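Local coordinates for protein prolyl 4-hydroxylase (PDB 5C5T) that probably hydroxylates proline residues in collagen-like chains as a 2-oxoglutarate-dependent dioxygenase of a Chlorella virus, here with zinc and 2-oxoglutarate bound at its metal centre, at residues 137-142 / 201-206; 154-159 / 191-196. One frame throughout, in Å; residues are numbered along the deposited sequence.

The two contacts lie next to each other, their centres about 9 Å apart, in the double-stranded beta-helix core of a 2OG-dependent oxygenase. Along the chain the order is 137-142, 154-159, 191-196 and 201-206, so both segments of contact 2 fall between those of contact 1. Contact 2 joins the neighbouring antiparallel strands 153-160 and 188-192 of the larger sheet, while contact 1 packs the end of strand 134-138, in the smaller sheet, against the loop that leads into strand 207-209. Two hydrogen bonds tie them together, Asp140 to Thr156 and Thr205 to the carbonyl of Trp192, the first probably steadying the metal-binding carboxylate, the second tying the loop before His207 to the larger sheet.

Contact 1 of 2, residues 137-142 / 201-206; sequences HHYDGD and LYKETL. With ZN (zinc ion), chain D; AKG (2-oxoglutaric acid), chain C.
The facial triad of the 2OG oxygenase double-stranded beta-helix, a His-X-Asp pair plus a distal histidine, has its first two ligands here, and beside them Tyr139 packs on Leu201, Lys203 and Leu206 of the loop that leads to the third, His207. His138 NE2 lies 2.1 Å and Asp140 OD1 2.0 Å from the zinc ion, which 2-oxoglutarate chelates through O2 and O5. Between these ligands Tyr139 turns to the loop, its CG anti to its own carbonyl carbon (chi1 -46°). Leu206 CD1 sits over one face of its ring, 4.1 Å from the centroid in a CH-pi contact, while Leu201 CD1 approaches obliquely, 3.7 Å from Tyr139 CG. At the ring's far end, the CG methylene of Lys203 packs 3.6 Å from Tyr139 OH. Leu201 also reaches the following turn, placing CD2 against the backbone of Gly141. Between the backbones, the CA-H of Leu206 makes a weak CH...O contact with His138 O. Asp140 OD2, the oxygen not bonded to zinc, accepts a hydrogen bond from Trp223. A water bridges the two segments, accepting from Asp140 N at 3.1 Å and donating to Thr205 O at 3.2 Å.

Contact 2 of 2, residues 154-159 / 191-196; sequences LATLMV and FWVADP. With AKG (2-oxoglutaric acid), chain C.
Phe191 and Thr156 face each other as an antiparallel hydrogen-bonded pair in the larger sheet of the double-stranded beta-helix, and the packing is close here. Thr156 N gives its proton to Phe191 O at 2.9 Å, and Phe191 N returns one to Thr156 O at the same length, both nearly in line with the C=O. With its CG between the backbone N and the carbonyl carbon (chi1 56°), the Phe191 ring swings alongside Thr156, whose CB stands over one face, 3.7 Å from the centroid. Val193 CG2 adds to this, 3.3 Å from Thr156 OG1. Next along, Ala155 and Trp192 form a non-hydrogen-bonded pair on the other side of the sheet, Ala155 CB meeting the indole near CE3, 4.2 Å away. Beyond it, segment 191-196 leaves the strand, and Leu154 O receives both Val193 N (2.8 Å) and Ala194 N (3.0 Å) from the same face of its carbonyl plane. The looser end follows, where Asp195 and Pro196 are partly exposed and bring no backbone bond across: Leu154 CD2 rests 3.9 Å from Pro196 CA, Ala194 CB a little farther off. Leu154 and Ala155 form a classic bulge opposite Ile224. In the other direction, Met158 SD lies 3.9 Å from C4 of 2-oxoglutarate. With Phe191 and Val193 packed about it, Thr156 OG1 hydrogen-bonds Asp140 OD2, a second-shell contact that probably helps orient the metal-binding carboxylate.

Contact 1 of 2, residues 137-142 / 201-206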
ATOM      1  N   HIS A 137     -12.412   5.882  -3.632  1.00 17.53           N
ATOM      2  CA  HIS A 137     -12.004   4.693  -4.396  1.00 14.87           C
ATOM      3  C   HIS A 137     -11.295   5.007  -5.709  1.00 13.30           C
ATOM      4  O   HIS A 137     -11.632   5.915  -6.445  1.00 16.90           O
ATOM      5  CB  HIS A 137     -13.183   3.734  -4.636  1.00 16.81           C
ATOM      6  CG  HIS A 137     -14.365   4.320  -5.331  1.00 24.72           C
ATOM      7  ND1 HIS A 137     -14.388   4.595  -6.684  1.00 38.68           N
ATOM      8  CD2 HIS A 137     -15.597   4.636  -4.861  1.00 27.27           C
ATOM      9  CE1 HIS A 137     -15.580   5.069  -7.012  1.00 28.64           C
ATOM     10  NE2 HIS A 137     -16.332   5.089  -5.927  1.00 30.01           N
ATOM     11  N   HIS A 138     -10.263   4.221  -5.958  1.00 12.32           N
ATOM     12  CA  HIS A 138      -9.402   4.432  -7.102  1.00 12.41           C
ATOM     13  C   HIS A 138      -8.657   3.127  -7.404  1.00 12.09           C
ATOM     14  O   HIS A 138      -8.713   2.145  -6.640  1.00 11.79           O
ATOM     15  CB  HIS A 138      -8.405   5.551  -6.791  1.00 12.28           C
ATOM     16  CG  HIS A 138      -7.545   5.233  -5.619  1.00 11.72           C
ATOM     17  ND1 HIS A 138      -7.956   5.356  -4.306  1.00 11.50           N
ATOM     18  CD2 HIS A 138      -6.287   4.763  -5.579  1.00 11.38           C
ATOM     19  CE1 HIS A 138      -6.996   4.924  -3.513  1.00 11.11           C
ATOM     20  NE2 HIS A 138      -5.970   4.552  -4.260  1.00 10.97           N
ATOM     21  N   TYR A 139      -7.942   3.134  -8.523  1.00 12.24           N
ATOM     22  CA  TYR A 139      -6.894   2.129  -8.799  1.00 11.95           C
ATOM     23  C   TYR A 139      -5.499   2.737  -8.596  1.00 11.75           C
ATOM     24  O   TYR A 139      -5.306   3.924  -8.786  1.00 11.96           O
ATOM     25  CB  TYR A 139      -6.992   1.620 -10.227  1.00 12.65           C
ATOM     26  CG  TYR A 139      -8.406   1.270 -10.662  1.00 13.05           C
ATOM     27  CD1 TYR A 139      -8.993   0.080 -10.261  1.00 14.27           C
ATOM     28  CD2 TYR A 139      -9.131   2.105 -11.514  1.00 14.58           C
ATOM     29  CE1 TYR A 139     -10.212  -0.272 -10.674  1.00 14.31           C
ATOM     30  CE2 TYR A 139     -10.406   1.756 -11.914  1.00 23.25           C
ATOM     31  CZ  TYR A 139     -10.930   0.568 -11.479  1.00 23.84           C
ATOM     32  OH  TYR A 139     -12.181   0.162 -11.863  1.00 29.74           O
ATOM     33  N   ASP A 140      -4.519   1.914  -8.266  1.00 12.68           N
ATOM     34  CA  ASP A 140      -3.159   2.433  -8.030  1.00 11.32           C
ATOM     35  C   ASP A 140      -2.325   2.536  -9.318  1.00 15.61           C
ATOM     36  O   ASP A 140      -1.201   3.008  -9.286  1.00 17.92           O
ATOM     37  CB  ASP A 140      -2.425   1.572  -6.988  1.00 10.90           C
ATOM     38  CG  ASP A 140      -2.807   1.915  -5.539  1.00 12.59           C
ATOM     39  OD1 ASP A 140      -3.598   2.862  -5.317  1.00 11.60           O
ATOM     40  OD2 ASP A 140      -2.281   1.238  -4.608  1.00 12.30           O
ATOM     41  N   GLY A 141      -2.903   2.148 -10.440  1.00 13.56           N
ATOM     42  CA  GLY A 141      -2.235   2.294 -11.716  1.00 14.58           C
ATOM     43  C   GLY A 141      -3.101   3.059 -12.688  1.00 15.51           C
ATOM     44  O   GLY A 141      -4.228   3.454 -12.384  1.00 17.97           O
ATOM     45  N   ASP A 142      -2.561   3.224 -13.891  1.00 16.50           N
ATOM     46  CA  ASP A 142      -3.198   3.890 -15.001  1.00 17.86           C
ATOM     47  C   ASP A 142      -4.184   2.995 -15.771  1.00 16.93           C
ATOM     48  O   ASP A 142      -3.816   1.921 -16.286  1.00 20.74           O
ATOM     49  CB  ASP A 142      -2.099   4.388 -15.939  1.00 19.99           C
ATOM     50  CG  ASP A 142      -1.660   5.797 -15.638  1.00 36.80           C
ATOM     51  OD1 ASP A 142      -1.496   6.156 -14.449  1.00 45.30           O
ATOM     52  OD2 ASP A 142      -1.483   6.542 -16.631  1.00 43.38           O
ATOM     53  N   LEU A 201      -4.879  -2.991 -15.989  1.00 16.75           N
ATOM     54  CA  LEU A 201      -5.327  -3.087 -14.609  1.00 14.81           C
ATOM     55  C   LEU A 201      -6.168  -4.344 -14.305  1.00 16.74           C
ATOM     56  O   LEU A 201      -6.994  -4.785 -15.130  1.00 17.42           O
ATOM     57  CB  LEU A 201      -6.194  -1.882 -14.244  1.00 14.48           C
ATOM     58  CG  LEU A 201      -5.546  -0.496 -14.226  1.00 15.74           C
ATOM     59  CD1 LEU A 201      -6.646   0.516 -13.799  1.00 15.06           C
ATOM     60  CD2 LEU A 201      -4.370  -0.406 -13.336  1.00 18.13           C
ATOM     61  N   TYR A 202      -5.995  -4.865 -13.100  1.00 15.98           N
ATOM     62  CA  TYR A 202      -7.017  -5.739 -12.497  1.00 12.48           C
ATOM     63  C   TYR A 202      -8.042  -4.805 -11.867  1.00 12.53           C
ATOM     64  O   TYR A 202      -7.773  -4.279 -10.788  1.00 14.56           O
ATOM     65  CB  TYR A 202      -6.417  -6.664 -11.424  1.00 13.98           C
ATOM     66  CG  TYR A 202      -5.363  -7.614 -11.924  1.00 15.40           C
ATOM     67  CD1 TYR A 202      -5.711  -8.713 -12.698  1.00 14.12           C
ATOM     68  CD2 TYR A 202      -4.025  -7.432 -11.608  1.00 16.85           C
ATOM     69  CE1 TYR A 202      -4.740  -9.589 -13.155  1.00 14.49           C
ATOM     70  CE2 TYR A 202      -3.069  -8.299 -12.042  1.00 16.19           C
ATOM     71  CZ  TYR A 202      -3.417  -9.383 -12.817  1.00 18.06           C
ATOM     72  OH  TYR A 202      -2.407 -10.246 -13.268  1.00 19.80           O
ATOM     73  N   LYS A 203      -9.190  -4.568 -12.494  1.00 19.09           N
ATOM     74  CA  LYS A 203     -10.151  -3.659 -11.885  1.00 17.32           C
ATOM     75  C   LYS A 203     -10.828  -4.259 -10.629  1.00 16.68           C
ATOM     76  O   LYS A 203     -11.447  -3.521  -9.851  1.00 15.59           O
ATOM     77  CB  LYS A 203     -11.191  -3.212 -12.912  1.00 21.63           C
ATOM     78  CG  LYS A 203     -10.582  -2.257 -13.943  1.00 25.50           C
ATOM     79  CD  LYS A 203     -11.606  -1.860 -14.952  1.00 26.93           C
ATOM     80  CE  LYS A 203     -10.977  -1.397 -16.260  1.00 34.12           C
ATOM     81  NZ  LYS A 203     -12.021  -1.315 -17.344  1.00 46.89           N
ATOM     82  N   GLU A 204     -10.630  -5.558 -10.390  1.00 14.44           N
ATOM     83  CA  GLU A 204     -11.043  -6.178  -9.118  1.00 19.15           C
ATOM     84  C   GLU A 204     -10.448  -5.539  -7.845  1.00 14.75           C
ATOM     85  O   GLU A 204     -10.958  -5.717  -6.764  1.00 13.94           O
ATOM     86  CB  GLU A 204     -10.682  -7.665  -9.125  1.00 18.42           C
ATOM     87  CG  GLU A 204     -11.453  -8.478 -10.173  1.00 20.94           C
ATOM     88  CD  GLU A 204     -10.813  -8.508 -11.553  1.00 22.44           C
ATOM     89  OE1 GLU A 204      -9.822  -7.791 -11.827  1.00 18.11           O
ATOM     90  OE2 GLU A 204     -11.360  -9.254 -12.398  1.00 28.35           O
ATOM     91  N   THR A 205      -9.339  -4.837  -7.962  1.00 13.24           N
ATOM     92  CA  THR A 205      -8.704  -4.253  -6.780  1.00 11.57           C
ATOM     93  C   THR A 205      -8.843  -2.759  -6.718  1.00 13.66           C
ATOM     94  O   THR A 205      -8.040  -2.099  -6.073  1.00 12.23           O
ATOM     95  CB  THR A 205      -7.203  -4.647  -6.702  1.00 11.24           C
ATOM     96  OG1 THR A 205      -6.543  -4.271  -7.917  1.00 12.58           O
ATOM     97  CG2 THR A 205      -7.068  -6.115  -6.497  1.00 12.35           C
ATOM     98  N   LEU A 206      -9.952  -2.262  -7.296  1.00 12.25           N
ATOM     99  CA  LEU A 206     -10.509  -0.955  -6.889  1.00 13.40           C
ATOM    100  C   LEU A 206     -10.510  -0.899  -5.359  1.00 13.95           C
ATOM    101  O   LEU A 206     -10.962  -1.807  -4.708  1.00 13.83           O
ATOM    102  CB  LEU A 206     -11.922  -0.780  -7.439  1.00 13.75           C
ATOM    103  CG  LEU A 206     -12.719   0.489  -7.113  1.00 14.79           C
ATOM    104  CD1 LEU A 206     -12.093   1.637  -7.885  1.00 16.70           C
ATOM    105  CD2 LEU A 206     -14.202   0.298  -7.484  1.00 20.06           C
TER
HETATM  106 ZN    ZN D 302      -4.507   3.226  -3.553  1.00 12.53          ZN
HETATM  107  C1  AKG C 301      -3.161   4.502  -1.405  1.00 16.23           C
HETATM  108  O1  AKG C 301      -2.393   5.268  -0.746  1.00 13.88           O
HETATM  109  O2  AKG C 301      -3.001   4.414  -2.651  1.00 15.54           O
HETATM  110  C2  AKG C 301      -4.310   3.818  -0.718  1.00 14.15           C
HETATM  111  O5  AKG C 301      -5.173   3.349  -1.409  1.00 13.64           O
HETATM  112  C3  AKG C 301      -4.359   3.749   0.818  1.00 13.86           C
HETATM  113  C4  AKG C 301      -5.523   2.932   1.316  1.00 15.16           C
HETATM  114  C5  AKG C 301      -5.805   3.166   2.777  1.00 16.70           C
HETATM  115  O3  AKG C 301      -5.464   4.252   3.324  1.00 15.10           O
HETATM  116  O4  AKG C 301      -6.369   2.248   3.448  1.00 14.07           O
HETATM  117  O   HOH W   1      -5.595  -0.924  -7.806  1.00 11.18           O

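Contact 2 of 2, residues 154-159 / 191-196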
ATOM      1  N   LEU A 154       2.509  -2.427 -10.873  1.00 13.03           N
ATOM      2  CA  LEU A 154       1.968  -3.794 -10.948  1.00 13.40           C
ATOM      3  C   LEU A 154       1.340  -4.303  -9.659  1.00 11.21           C
ATOM      4  O   LEU A 154       0.448  -5.159  -9.714  1.00 11.20           O
ATOM      5  CB  LEU A 154       3.058  -4.735 -11.384  1.00 12.60           C
ATOM      6  CG  LEU A 154       3.743  -4.409 -12.700  1.00 18.12           C
ATOM      7  CD1 LEU A 154       4.841  -5.387 -12.941  1.00 13.54           C
ATOM      8  CD2 LEU A 154       2.809  -4.478 -13.850  1.00 20.49           C
ATOM      9  N   ALA A 155       1.800  -3.797  -8.534  1.00 10.96           N
ATOM     10  CA  ALA A 155       1.345  -4.281  -7.251  1.00 10.67           C
ATOM     11  C   ALA A 155       1.651  -3.266  -6.164  1.00 10.44           C
ATOM     12  O   ALA A 155       2.482  -2.332  -6.338  1.00 10.52           O
ATOM     13  CB  ALA A 155       1.985  -5.661  -6.938  1.00 10.71           C
ATOM     14  N   THR A 156       0.984  -3.450  -5.042  1.00 10.27           N
ATOM     15  CA  THR A 156       1.126  -2.624  -3.854  1.00 11.86           C
ATOM     16  C   THR A 156       1.354  -3.459  -2.608  1.00  9.82           C
ATOM     17  O   THR A 156       0.621  -4.396  -2.385  1.00  9.83           O
ATOM     18  CB  THR A 156      -0.147  -1.776  -3.599  1.00 10.63           C
ATOM     19  OG1 THR A 156      -0.527  -1.007  -4.775  1.00 10.87           O
ATOM     20  CG2 THR A 156      -0.008  -0.839  -2.386  1.00 10.07           C
ATOM     21  N   LEU A 157       2.338  -3.076  -1.770  1.00 10.91           N
ATOM     22  CA  LEU A 157       2.493  -3.624  -0.430  1.00 10.79           C
ATOM     23  C   LEU A 157       2.333  -2.430   0.522  1.00 10.08           C
ATOM     24  O   LEU A 157       3.109  -1.499   0.520  1.00 11.21           O
ATOM     25  CB  LEU A 157       3.802  -4.374  -0.274  1.00 11.38           C
ATOM     26  CG  LEU A 157       3.821  -5.175   1.038  1.00 13.71           C
ATOM     27  CD1 LEU A 157       4.512  -6.537   0.964  1.00 21.14           C
ATOM     28  CD2 LEU A 157       4.415  -4.298   2.115  1.00 11.87           C
ATOM     29  N   MET A 158       1.271  -2.473   1.305  1.00  9.79           N
ATOM     30  CA  MET A 158       0.933  -1.376   2.206  1.00 10.15           C
ATOM     31  C   MET A 158       1.018  -1.907   3.654  1.00 11.93           C
ATOM     32  O   MET A 158       0.461  -2.979   3.994  1.00 13.18           O
ATOM     33  CB  MET A 158      -0.463  -0.811   1.944  1.00 14.60           C
ATOM     34  CG  MET A 158      -0.860   0.331   2.877  1.00 22.78           C
ATOM     35  SD  MET A 158      -2.576   0.874   2.720  1.00 22.75           S
ATOM     36  CE  MET A 158      -3.444  -0.644   3.022  1.00 25.39           C
ATOM     37  N   VAL A 159       1.729  -1.163   4.505  1.00 11.13           N
ATOM     38  CA  VAL A 159       1.852  -1.524   5.926  1.00 11.15           C
ATOM     39  C   VAL A 159       1.110  -0.538   6.781  1.00 10.45           C
ATOM     40  O   VAL A 159       1.291   0.672   6.613  1.00 10.28           O
ATOM     41  CB  VAL A 159       3.332  -1.566   6.391  1.00 11.08           C
ATOM     42  CG1 VAL A 159       3.409  -2.199   7.777  1.00 13.20           C
ATOM     43  CG2 VAL A 159       4.183  -2.261   5.439  1.00 12.08           C
ATOM     44  N   PHE A 191      -1.579  -6.294  -2.632  1.00 10.07           N
ATOM     45  CA  PHE A 191      -2.547  -6.581  -3.655  1.00 10.29           C
ATOM     46  C   PHE A 191      -2.032  -6.294  -5.048  1.00 10.42           C
ATOM     47  O   PHE A 191      -1.228  -5.387  -5.273  1.00 10.34           O
ATOM     48  CB  PHE A 191      -3.893  -5.808  -3.423  1.00 10.29           C
ATOM     49  CG  PHE A 191      -3.758  -4.298  -3.318  1.00 10.13           C
ATOM     50  CD1 PHE A 191      -3.519  -3.682  -2.098  1.00  9.90           C
ATOM     51  CD2 PHE A 191      -3.937  -3.455  -4.451  1.00 10.77           C
ATOM     52  CE1 PHE A 191      -3.458  -2.296  -1.995  1.00  9.81           C
ATOM     53  CE2 PHE A 191      -3.827  -2.090  -4.348  1.00 10.22           C
ATOM     54  CZ  PHE A 191      -3.623  -1.504  -3.105  1.00 12.05           C
ATOM     55  N   TRP A 192      -2.547  -7.066  -5.987  1.00 10.84           N
ATOM     56  CA  TRP A 192      -2.185  -6.889  -7.397  1.00 13.62           C
ATOM     57  C   TRP A 192      -2.909  -5.694  -7.999  1.00 12.06           C
ATOM     58  O   TRP A 192      -4.074  -5.457  -7.724  1.00 12.49           O
ATOM     59  CB  TRP A 192      -2.500  -8.159  -8.206  1.00 12.31           C
ATOM     60  CG  TRP A 192      -1.576  -9.261  -7.894  1.00 14.32           C
ATOM     61  CD1 TRP A 192      -1.799 -10.276  -7.023  1.00 12.40           C
ATOM     62  CD2 TRP A 192      -0.252  -9.452  -8.416  1.00 13.33           C
ATOM     63  NE1 TRP A 192      -0.692 -11.104  -6.974  1.00 16.05           N
ATOM     64  CE2 TRP A 192       0.262 -10.625  -7.831  1.00 15.16           C
ATOM     65  CE3 TRP A 192       0.538  -8.761  -9.356  1.00 12.03           C
ATOM     66  CZ2 TRP A 192       1.547 -11.117  -8.132  1.00 19.98           C
ATOM     67  CZ3 TRP A 192       1.809  -9.260  -9.658  1.00 16.00           C
ATOM     68  CH2 TRP A 192       2.292 -10.418  -9.054  1.00 20.99           C
ATOM     69  N   VAL A 193      -2.174  -4.905  -8.774  1.00 12.89           N
ATOM     70  CA  VAL A 193      -2.699  -3.694  -9.428  1.00 13.31           C
ATOM     71  C   VAL A 193      -2.854  -3.892 -10.953  1.00 12.60           C
ATOM     72  O   VAL A 193      -3.853  -3.481 -11.552  1.00 14.34           O
ATOM     73  CB  VAL A 193      -1.784  -2.474  -9.109  1.00 11.53           C
ATOM     74  CG1 VAL A 193      -2.250  -1.196  -9.905  1.00 12.09           C
ATOM     75  CG2 VAL A 193      -1.807  -2.139  -7.635  1.00 12.71           C
ATOM     76  N   ALA A 194      -1.862  -4.514 -11.577  1.00 14.08           N
ATOM     77  CA  ALA A 194      -1.887  -4.724 -13.023  1.00 14.72           C
ATOM     78  C   ALA A 194      -1.161  -6.011 -13.417  1.00 14.78           C
ATOM     79  O   ALA A 194      -0.360  -6.563 -12.661  1.00 15.26           O
ATOM     80  CB  ALA A 194      -1.271  -3.494 -13.779  1.00 14.33           C
ATOM     81  N   ASP A 195      -1.476  -6.464 -14.630  1.00 16.37           N
ATOM     82  CA  ASP A 195      -0.960  -7.691 -15.184  1.00 14.24           C
ATOM     83  C   ASP A 195       0.485  -7.465 -15.637  1.00 17.44           C
ATOM     84  O   ASP A 195       0.730  -6.553 -16.403  1.00 17.13           O
ATOM     85  CB  ASP A 195      -1.873  -8.091 -16.352  1.00 17.04           C
ATOM     86  CG  ASP A 195      -1.519  -9.418 -16.950  1.00 32.18           C
ATOM     87  OD1 ASP A 195      -0.314  -9.735 -17.067  1.00 28.55           O
ATOM     88  OD2 ASP A 195      -2.483 -10.132 -17.315  1.00 36.92           O
ATOM     89  N   PRO A 196       1.450  -8.250 -15.128  1.00 17.41           N
ATOM     90  CA  PRO A 196       2.845  -8.005 -15.513  1.00 17.94           C
ATOM     91  C   PRO A 196       3.125  -8.141 -17.003  1.00 17.61           C
ATOM     92  O   PRO A 196       4.103  -7.545 -17.443  1.00 23.79           O
ATOM     93  CB  PRO A 196       3.615  -9.073 -14.728  1.00 20.95           C
ATOM     94  CG  PRO A 196       2.813  -9.278 -13.522  1.00 16.72           C
ATOM     95  CD  PRO A 196       1.374  -9.177 -13.982  1.00 15.69           C
TER
HETATM   96  C1  AKG C 301      -3.161   4.502  -1.405  1.00 16.23           C
HETATM   97  O1  AKG C 301      -2.393   5.268  -0.746  1.00 13.88           O
HETATM   98  O2  AKG C 301      -3.001   4.414  -2.651  1.00 15.54           O
HETATM   99  C2  AKG C 301      -4.310   3.818  -0.718  1.00 14.15           C
HETATM  100  O5  AKG C 301      -5.173   3.349  -1.409  1.00 13.64           O
HETATM  101  C3  AKG C 301      -4.359   3.749   0.818  1.00 13.86           C
HETATM  102  C4  AKG C 301      -5.523   2.932   1.316  1.00 15.16           C
HETATM  103  C5  AKG C 301      -5.805   3.166   2.777  1.00 16.70           C
HETATM  104  O3  AKG C 301      -5.464   4.252   3.324  1.00 15.10           O
HETATM  105  O4  AKG C 301      -6.369   2.248   3.448  1.00 14.07           O